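Local atomic coordinates of packaging enzyme P4 (Pseudomonas phage phi13, PDB entry 4BLP), a protein that probably hydrolyses nucleoside triphosphates as a hexameric, RecA-like helicase motor that packages viral RNA into the phage capsid. Residues Val34-Asn46 with Glu104-Asn116. Sequence-based numbering, arbitrary orientation.
Sequences VAAPAVVEGSSTN and ELIRAVVFVPQQN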
ATOM      1  N   VAL D  34     -29.777  24.607 -16.758  1.00 29.69           N
ATOM      2  CA  VAL D  34     -29.227  23.299 -16.352  1.00 27.59           C
ATOM      3  C   VAL D  34     -28.369  22.760 -17.481  1.00 29.67           C
ATOM      4  O   VAL D  34     -28.834  22.667 -18.590  1.00 26.62           O
ATOM      5  CB  VAL D  34     -30.316  22.260 -15.947  1.00 29.62           C
ATOM      6  CG1 VAL D  34     -29.669  20.941 -15.513  1.00 28.61           C
ATOM      7  CG2 VAL D  34     -31.206  22.805 -14.844  1.00 29.12           C
ATOM      8  N   ALA D  35     -27.154  22.325 -17.172  1.00 27.35           N
ATOM      9  CA  ALA D  35     -26.228  21.808 -18.172  1.00 27.98           C
ATOM     10  C   ALA D  35     -25.269  20.832 -17.541  1.00 31.62           C
ATOM     11  O   ALA D  35     -24.997  20.943 -16.337  1.00 26.88           O
ATOM     12  CB  ALA D  35     -25.455  22.968 -18.790  1.00 29.21           C
ATOM     13  N   ALA D  36     -24.708  19.911 -18.364  1.00 30.63           N
ATOM     14  CA  ALA D  36     -23.709  18.937 -17.915  1.00 30.39           C
ATOM     15  C   ALA D  36     -22.475  19.641 -17.266  1.00 30.37           C
ATOM     16  O   ALA D  36     -22.028  20.691 -17.719  1.00 31.03           O
ATOM     17  CB  ALA D  36     -23.269  18.041 -19.080  1.00 31.97           C
ATOM     18  N   PRO D  37     -21.967  19.081 -16.159  1.00 21.35           N
ATOM     19  CA  PRO D  37     -20.776  19.655 -15.471  1.00 20.26           C
ATOM     20  C   PRO D  37     -19.469  19.544 -16.256  1.00 21.11           C
ATOM     21  O   PRO D  37     -19.381  18.744 -17.194  1.00 18.61           O
ATOM     22  CB  PRO D  37     -20.627  18.751 -14.241  1.00 22.44           C
ATOM     23  CG  PRO D  37     -21.906  18.037 -14.106  1.00 27.31           C
ATOM     24  CD  PRO D  37     -22.425  17.852 -15.487  1.00 23.26           C
ATOM     25  N   ALA D  38     -18.438  20.296 -15.831  1.00 17.64           N
ATOM     26  CA  ALA D  38     -17.100  20.253 -16.455  1.00 18.35           C
ATOM     27  C   ALA D  38     -16.496  18.867 -16.294  1.00 19.51           C
ATOM     28  O   ALA D  38     -16.621  18.283 -15.221  1.00 17.95           O
ATOM     29  CB  ALA D  38     -16.184  21.278 -15.798  1.00 19.43           C
ATOM     30  N   VAL D  39     -15.813  18.353 -17.329  1.00 18.47           N
ATOM     31  CA  VAL D  39     -15.118  17.066 -17.143  1.00 17.97           C
ATOM     32  C   VAL D  39     -13.606  17.314 -17.213  1.00 18.87           C
ATOM     33  O   VAL D  39     -12.833  16.485 -16.741  1.00 17.78           O
ATOM     34  CB  VAL D  39     -15.585  15.910 -18.072  1.00 24.74           C
ATOM     35  CG1 VAL D  39     -16.961  15.392 -17.668  1.00 25.03           C
ATOM     36  CG2 VAL D  39     -15.571  16.327 -19.521  1.00 24.47           C
ATOM     37  N   VAL D  40     -13.192  18.506 -17.688  1.00 14.05           N
ATOM     38  CA  VAL D  40     -11.789  18.907 -17.636  1.00 14.11           C
ATOM     39  C   VAL D  40     -11.392  19.028 -16.150  1.00 16.27           C
ATOM     40  O   VAL D  40     -12.140  19.643 -15.366  1.00 15.96           O
ATOM     41  CB  VAL D  40     -11.547  20.237 -18.412  1.00 18.64           C
ATOM     42  CG1 VAL D  40     -10.109  20.742 -18.211  1.00 18.84           C
ATOM     43  CG2 VAL D  40     -11.849  20.047 -19.899  1.00 19.76           C
ATOM     44  N   GLU D  41     -10.226  18.474 -15.768  1.00  9.99           N
ATOM     45  CA  GLU D  41      -9.781  18.568 -14.364  1.00 10.00           C
ATOM     46  C   GLU D  41      -9.408  20.020 -14.044  1.00 14.82           C
ATOM     47  O   GLU D  41      -8.692  20.665 -14.833  1.00 16.64           O
ATOM     48  CB  GLU D  41      -8.577  17.668 -14.117  1.00 12.25           C
ATOM     49  CG  GLU D  41      -8.876  16.187 -14.241  1.00 14.43           C
ATOM     50  CD  GLU D  41      -7.653  15.296 -14.133  1.00 25.85           C
ATOM     51  OE1 GLU D  41      -6.510  15.764 -14.355  1.00 28.56           O
ATOM     52  OE2 GLU D  41      -7.849  14.097 -13.883  1.00 24.29           O
ATOM     53  N   GLY D  42      -9.902  20.512 -12.925  1.00 11.61           N
ATOM     54  CA  GLY D  42      -9.648  21.888 -12.496  1.00 12.21           C
ATOM     55  C   GLY D  42      -8.391  22.025 -11.667  1.00 14.45           C
ATOM     56  O   GLY D  42      -8.105  21.204 -10.801  1.00 11.79           O
ATOM     57  N   SER D  43      -7.619  23.067 -11.933  1.00 11.65           N
ATOM     58  CA  SER D  43      -6.392  23.313 -11.181  1.00 11.95           C
ATOM     59  C   SER D  43      -6.688  23.684  -9.710  1.00 14.98           C
ATOM     60  O   SER D  43      -7.587  24.479  -9.448  1.00 14.85           O
ATOM     61  CB  SER D  43      -5.616  24.458 -11.827  1.00 15.25           C
ATOM     62  OG  SER D  43      -4.546  24.836 -10.976  1.00 18.33           O
ATOM     63  N   SER D  44      -5.937  23.117  -8.780  1.00 11.18           N
ATOM     64  CA  SER D  44      -6.062  23.485  -7.355  1.00  9.72           C
ATOM     65  C   SER D  44      -5.031  24.549  -6.961  1.00 14.44           C
ATOM     66  O   SER D  44      -5.033  24.976  -5.810  1.00 13.76           O
ATOM     67  CB  SER D  44      -5.907  22.245  -6.472  1.00 12.48           C
ATOM     68  OG  SER D  44      -4.657  21.619  -6.720  1.00 14.69           O
ATOM     69  N   THR D  45      -4.175  25.001  -7.910  1.00 14.29           N
ATOM     70  CA  THR D  45      -3.124  25.972  -7.586  1.00 15.91           C
ATOM     71  C   THR D  45      -3.363  27.332  -8.244  1.00 21.65           C
ATOM     72  O   THR D  45      -2.587  28.260  -8.006  1.00 23.41           O
ATOM     73  CB  THR D  45      -1.751  25.411  -8.005  1.00 20.17           C
ATOM     74  OG1 THR D  45      -1.804  25.166  -9.416  1.00 17.89           O
ATOM     75  CG2 THR D  45      -1.386  24.119  -7.260  1.00 19.38           C
ATOM     76  N   ASN D  46      -4.407  27.443  -9.054  1.00 18.29           N
ATOM     77  CA  ASN D  46      -4.759  28.647  -9.793  1.00 20.49           C
ATOM     78  C   ASN D  46      -5.982  29.289  -9.128  1.00 24.76           C
ATOM     79  O   ASN D  46      -7.035  28.668  -9.055  1.00 21.74           O
ATOM     80  CB  ASN D  46      -5.011  28.272 -11.284  1.00 21.47           C
ATOM     81  CG  ASN D  46      -5.417  29.435 -12.124  1.00 36.45           C
ATOM     82  OD1 ASN D  46      -6.577  29.839 -12.115  1.00 27.22           O
ATOM     83  ND2 ASN D  46      -4.471  30.007 -12.856  1.00 34.84           N
ATOM     84  N   GLU D 104     -28.164  13.540 -20.927  1.00 18.49           N
ATOM     85  CA  GLU D 104     -27.094  14.548 -20.773  1.00 18.92           C
ATOM     86  C   GLU D 104     -27.366  15.509 -19.643  1.00 21.38           C
ATOM     87  O   GLU D 104     -26.455  15.726 -18.841  1.00 19.04           O
ATOM     88  CB  GLU D 104     -26.856  15.360 -22.068  1.00 20.37           C
ATOM     89  CG  GLU D 104     -26.200  14.542 -23.154  0.89 28.05           C
ATOM     90  CD  GLU D 104     -24.831  13.984 -22.813  0.60 43.06           C
ATOM     91  OE1 GLU D 104     -24.009  14.702 -22.196  0.80 31.20           O
ATOM     92  OE2 GLU D 104     -24.614  12.789 -23.101  0.89 39.88           O
ATOM     93  N   LEU D 105     -28.605  16.097 -19.526  1.00 17.05           N
ATOM     94  CA  LEU D 105     -28.916  17.002 -18.424  1.00 15.33           C
ATOM     95  C   LEU D 105     -28.828  16.318 -17.095  1.00 12.52           C
ATOM     96  O   LEU D 105     -28.504  16.943 -16.088  1.00 13.12           O
ATOM     97  CB  LEU D 105     -30.369  17.580 -18.543  1.00 16.21           C
ATOM     98  CG  LEU D 105     -30.721  18.506 -19.660  1.00 23.02           C
ATOM     99  CD1 LEU D 105     -32.169  18.937 -19.520  1.00 22.16           C
ATOM    100  CD2 LEU D 105     -29.801  19.729 -19.712  1.00 26.81           C
ATOM    101  N   ILE D 106     -29.188  15.013 -17.056  1.00  9.35           N
ATOM    102  CA  ILE D 106     -29.198  14.300 -15.767  1.00  8.99           C
ATOM    103  C   ILE D 106     -27.780  14.247 -15.140  1.00 11.62           C
ATOM    104  O   ILE D 106     -27.666  14.148 -13.916  1.00 10.43           O
ATOM    105  CB  ILE D 106     -29.824  12.902 -15.991  1.00 12.77           C
ATOM    106  CG1 ILE D 106     -31.369  13.084 -16.202  1.00 14.20           C
ATOM    107  CG2 ILE D 106     -29.541  11.914 -14.828  1.00 13.45           C
ATOM    108  CD1 ILE D 106     -32.078  11.822 -16.881  1.00 18.86           C
ATOM    109  N   ARG D 107     -26.725  14.411 -15.937  1.00 10.85           N
ATOM    110  CA  ARG D 107     -25.348  14.466 -15.373  1.00 11.67           C
ATOM    111  C   ARG D 107     -25.193  15.651 -14.401  1.00 17.22           C
ATOM    112  O   ARG D 107     -24.323  15.620 -13.544  1.00 17.85           O
ATOM    113  CB  ARG D 107     -24.335  14.624 -16.515  1.00 14.59           C
ATOM    114  CG  ARG D 107     -24.336  13.458 -17.526  1.00 18.16           C
ATOM    115  CD  ARG D 107     -23.443  13.839 -18.711  1.00 30.91           C
ATOM    116  NE  ARG D 107     -23.592  12.929 -19.842  0.24 40.01           N
ATOM    117  CZ  ARG D 107     -22.926  11.790 -19.979  0.30 53.87           C
ATOM    118  NH1 ARG D 107     -22.047  11.410 -19.059  0.50 37.23           N
ATOM    119  NH2 ARG D 107     -23.130  11.020 -21.039  0.41 39.80           N
ATOM    120  N   ALA D 108     -26.031  16.713 -14.578  1.00 11.44           N
ATOM    121  CA  ALA D 108     -25.988  17.899 -13.714  1.00 13.13           C
ATOM    122  C   ALA D 108     -26.536  17.657 -12.300  1.00 14.25           C
ATOM    123  O   ALA D 108     -26.285  18.465 -11.385  1.00 14.80           O
ATOM    124  CB  ALA D 108     -26.790  19.020 -14.367  1.00 14.51           C
ATOM    125  N   VAL D 109     -27.350  16.602 -12.127  1.00  8.38           N
ATOM    126  CA  VAL D 109     -28.040  16.355 -10.858  1.00  7.32           C
ATOM    127  C   VAL D 109     -27.062  15.802  -9.807  1.00  9.62           C
ATOM    128  O   VAL D 109     -27.094  16.245  -8.678  1.00 10.55           O
ATOM    129  CB  VAL D 109     -29.258  15.403 -11.041  1.00  9.90           C
ATOM    130  CG1 VAL D 109     -29.937  15.103  -9.680  1.00 10.29           C
ATOM    131  CG2 VAL D 109     -30.271  15.993 -12.028  1.00 10.40           C
ATOM    132  N   VAL D 110     -26.270  14.767 -10.178  1.00  8.24           N
ATOM    133  CA  VAL D 110     -25.249  14.190  -9.276  1.00  6.51           C
ATOM    134  C   VAL D 110     -24.026  14.032 -10.131  1.00  8.41           C
ATOM    135  O   VAL D 110     -24.121  13.451 -11.234  1.00  8.78           O
ATOM    136  CB  VAL D 110     -25.653  12.835  -8.631  1.00  9.08           C
ATOM    137  CG1 VAL D 110     -24.489  12.249  -7.800  1.00  8.57           C
ATOM    138  CG2 VAL D 110     -26.920  12.972  -7.780  1.00  8.87           C
ATOM    139  N   PHE D 111     -22.896  14.540  -9.670  1.00  6.39           N
ATOM    140  CA  PHE D 111     -21.683  14.420 -10.474  1.00  6.41           C
ATOM    141  C   PHE D 111     -20.462  14.406  -9.600  1.00  8.67           C
ATOM    142  O   PHE D 111     -20.505  14.868  -8.442  1.00  9.00           O
ATOM    143  CB  PHE D 111     -21.580  15.594 -11.499  1.00  7.18           C
ATOM    144  CG  PHE D 111     -21.554  16.987 -10.873  1.00  8.50           C
ATOM    145  CD1 PHE D 111     -22.745  17.664 -10.581  1.00 11.65           C
ATOM    146  CD2 PHE D 111     -20.347  17.595 -10.542  1.00 10.90           C
ATOM    147  CE1 PHE D 111     -22.725  18.933  -9.979  1.00 13.85           C
ATOM    148  CE2 PHE D 111     -20.318  18.849  -9.917  1.00 12.52           C
ATOM    149  CZ  PHE D 111     -21.514  19.519  -9.645  1.00 12.49           C
ATOM    150  N   VAL D 112     -19.367  13.894 -10.161  1.00  6.37           N
ATOM    151  CA  VAL D 112     -18.065  14.014  -9.498  1.00  5.88           C
ATOM    152  C   VAL D 112     -17.490  15.406  -9.842  1.00  8.22           C
ATOM    153  O   VAL D 112     -17.236  15.687 -11.034  1.00  8.81           O
ATOM    154  CB  VAL D 112     -17.087  12.894  -9.939  1.00  8.26           C
ATOM    155  CG1 VAL D 112     -15.703  13.095  -9.271  1.00  8.66           C
ATOM    156  CG2 VAL D 112     -17.669  11.526  -9.578  1.00  7.76           C
ATOM    157  N   PRO D 113     -17.259  16.284  -8.837  1.00  6.62           N
ATOM    158  CA  PRO D 113     -16.662  17.612  -9.135  1.00  7.21           C
ATOM    159  C   PRO D 113     -15.219  17.374  -9.552  1.00 11.57           C
ATOM    160  O   PRO D 113     -14.514  16.542  -8.942  1.00 10.99           O
ATOM    161  CB  PRO D 113     -16.786  18.386  -7.819  1.00  8.02           C
ATOM    162  CG  PRO D 113     -16.732  17.279  -6.735  1.00  9.74           C
ATOM    163  CD  PRO D 113     -17.492  16.100  -7.387  1.00  6.75           C
ATOM    164  N   GLN D 114     -14.784  18.087 -10.613  1.00  8.77           N
ATOM    165  CA  GLN D 114     -13.478  17.765 -11.197  1.00  9.20           C
ATOM    166  C   GLN D 114     -12.314  18.654 -10.756  1.00 10.32           C
ATOM    167  O   GLN D 114     -11.177  18.464 -11.225  1.00  9.92           O
ATOM    168  CB  GLN D 114     -13.595  17.725 -12.726  1.00 11.08           C
ATOM    169  CG  GLN D 114     -14.484  16.519 -13.214  1.00 12.11           C
ATOM    170  CD  GLN D 114     -14.024  15.152 -12.705  1.00 16.85           C
ATOM    171  OE1 GLN D 114     -12.834  14.893 -12.496  1.00 16.10           O
ATOM    172  NE2 GLN D 114     -14.937  14.233 -12.526  1.00 13.85           N
ATOM    173  N   GLN D 115     -12.557  19.512  -9.748  1.00  7.79           N
ATOM    174  CA  GLN D 115     -11.456  20.253  -9.128  1.00  7.56           C
ATOM    175  C   GLN D 115     -10.435  19.245  -8.580  1.00 10.15           C
ATOM    176  O   GLN D 115     -10.814  18.284  -7.877  1.00 10.05           O
ATOM    177  CB  GLN D 115     -12.032  21.083  -7.952  1.00  7.95           C
ATOM    178  CG  GLN D 115     -10.985  21.575  -6.922  1.00  7.22           C
ATOM    179  CD  GLN D 115     -10.041  22.684  -7.341  1.00 12.65           C
ATOM    180  OE1 GLN D 115      -9.133  23.005  -6.579  1.00 11.90           O
ATOM    181  NE2 GLN D 115     -10.204  23.303  -8.531  1.00 10.30           N
ATOM    182  N   ASN D 116      -9.164  19.478  -8.842  1.00  9.25           N
ATOM    183  CA  ASN D 116      -8.126  18.598  -8.268  1.00  8.46           C
ATOM    184  C   ASN D 116      -8.175  18.639  -6.725  1.00 12.92           C
ATOM    185  O   ASN D 116      -8.333  19.724  -6.150  1.00 10.43           O
ATOM    186  CB  ASN D 116      -6.737  19.073  -8.738  1.00 11.88           C
ATOM    187  CG  ASN D 116      -5.608  18.217  -8.243  1.00 24.61           C
ATOM    188  OD1 ASN D 116      -5.585  17.006  -8.463  1.00 17.46           O
ATOM    189  ND2 ASN D 116      -4.702  18.820  -7.494  1.00 17.89           N
TER
HETATM  190  O   HOH W   1     -16.572  19.585 -12.223  1.00 14.45           O
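S44 OG takes the in-plane N-H of N116 ND2 at 2.9 Å and is also hydrogen-bonded to E41 of a neighbouring subunit. Its chi1 of 58° sets OG between the backbone N and carbonyl carbon, where this short hydroxyl reaches both partners. Two residues earlier, G42 forms a single beta bridge with Q115: G42 N gives a nearly straight bond to Q114 O (3.0 Å), and N116 N returns one to G42 O (2.8 Å). Glycine suits this place because, with no side chain, it leaves room for the Q115 amide. A bend at chi2 (72°) brings Q115 NE2 to S43 O at 3.0 Å, from well above the carbonyl plane; NE2 also bonds G57 O, and OE1 accepts from R120, so both ends of the amide have partners. The Q114 side chain, bent at chi2, packs against the backbone of A38-V40, with CG 3.4 Å from A38 O; a water near that oxygen accepts from Q114 N at 2.8 Å. Toward the helix 103-106 the contact turns apolar. P37 lays CB and CG over one face of the F111 ring, a CH-pi contact with CB 4.1 Å from the centroid, while V34 CG1 meets A108 CB at 3.6 Å. The N-terminal arm is thus held by directional bonds at one end and mainly by apolar packing, helped by R55, at the other; the polar end, through S44 and E41, joins successive subunits.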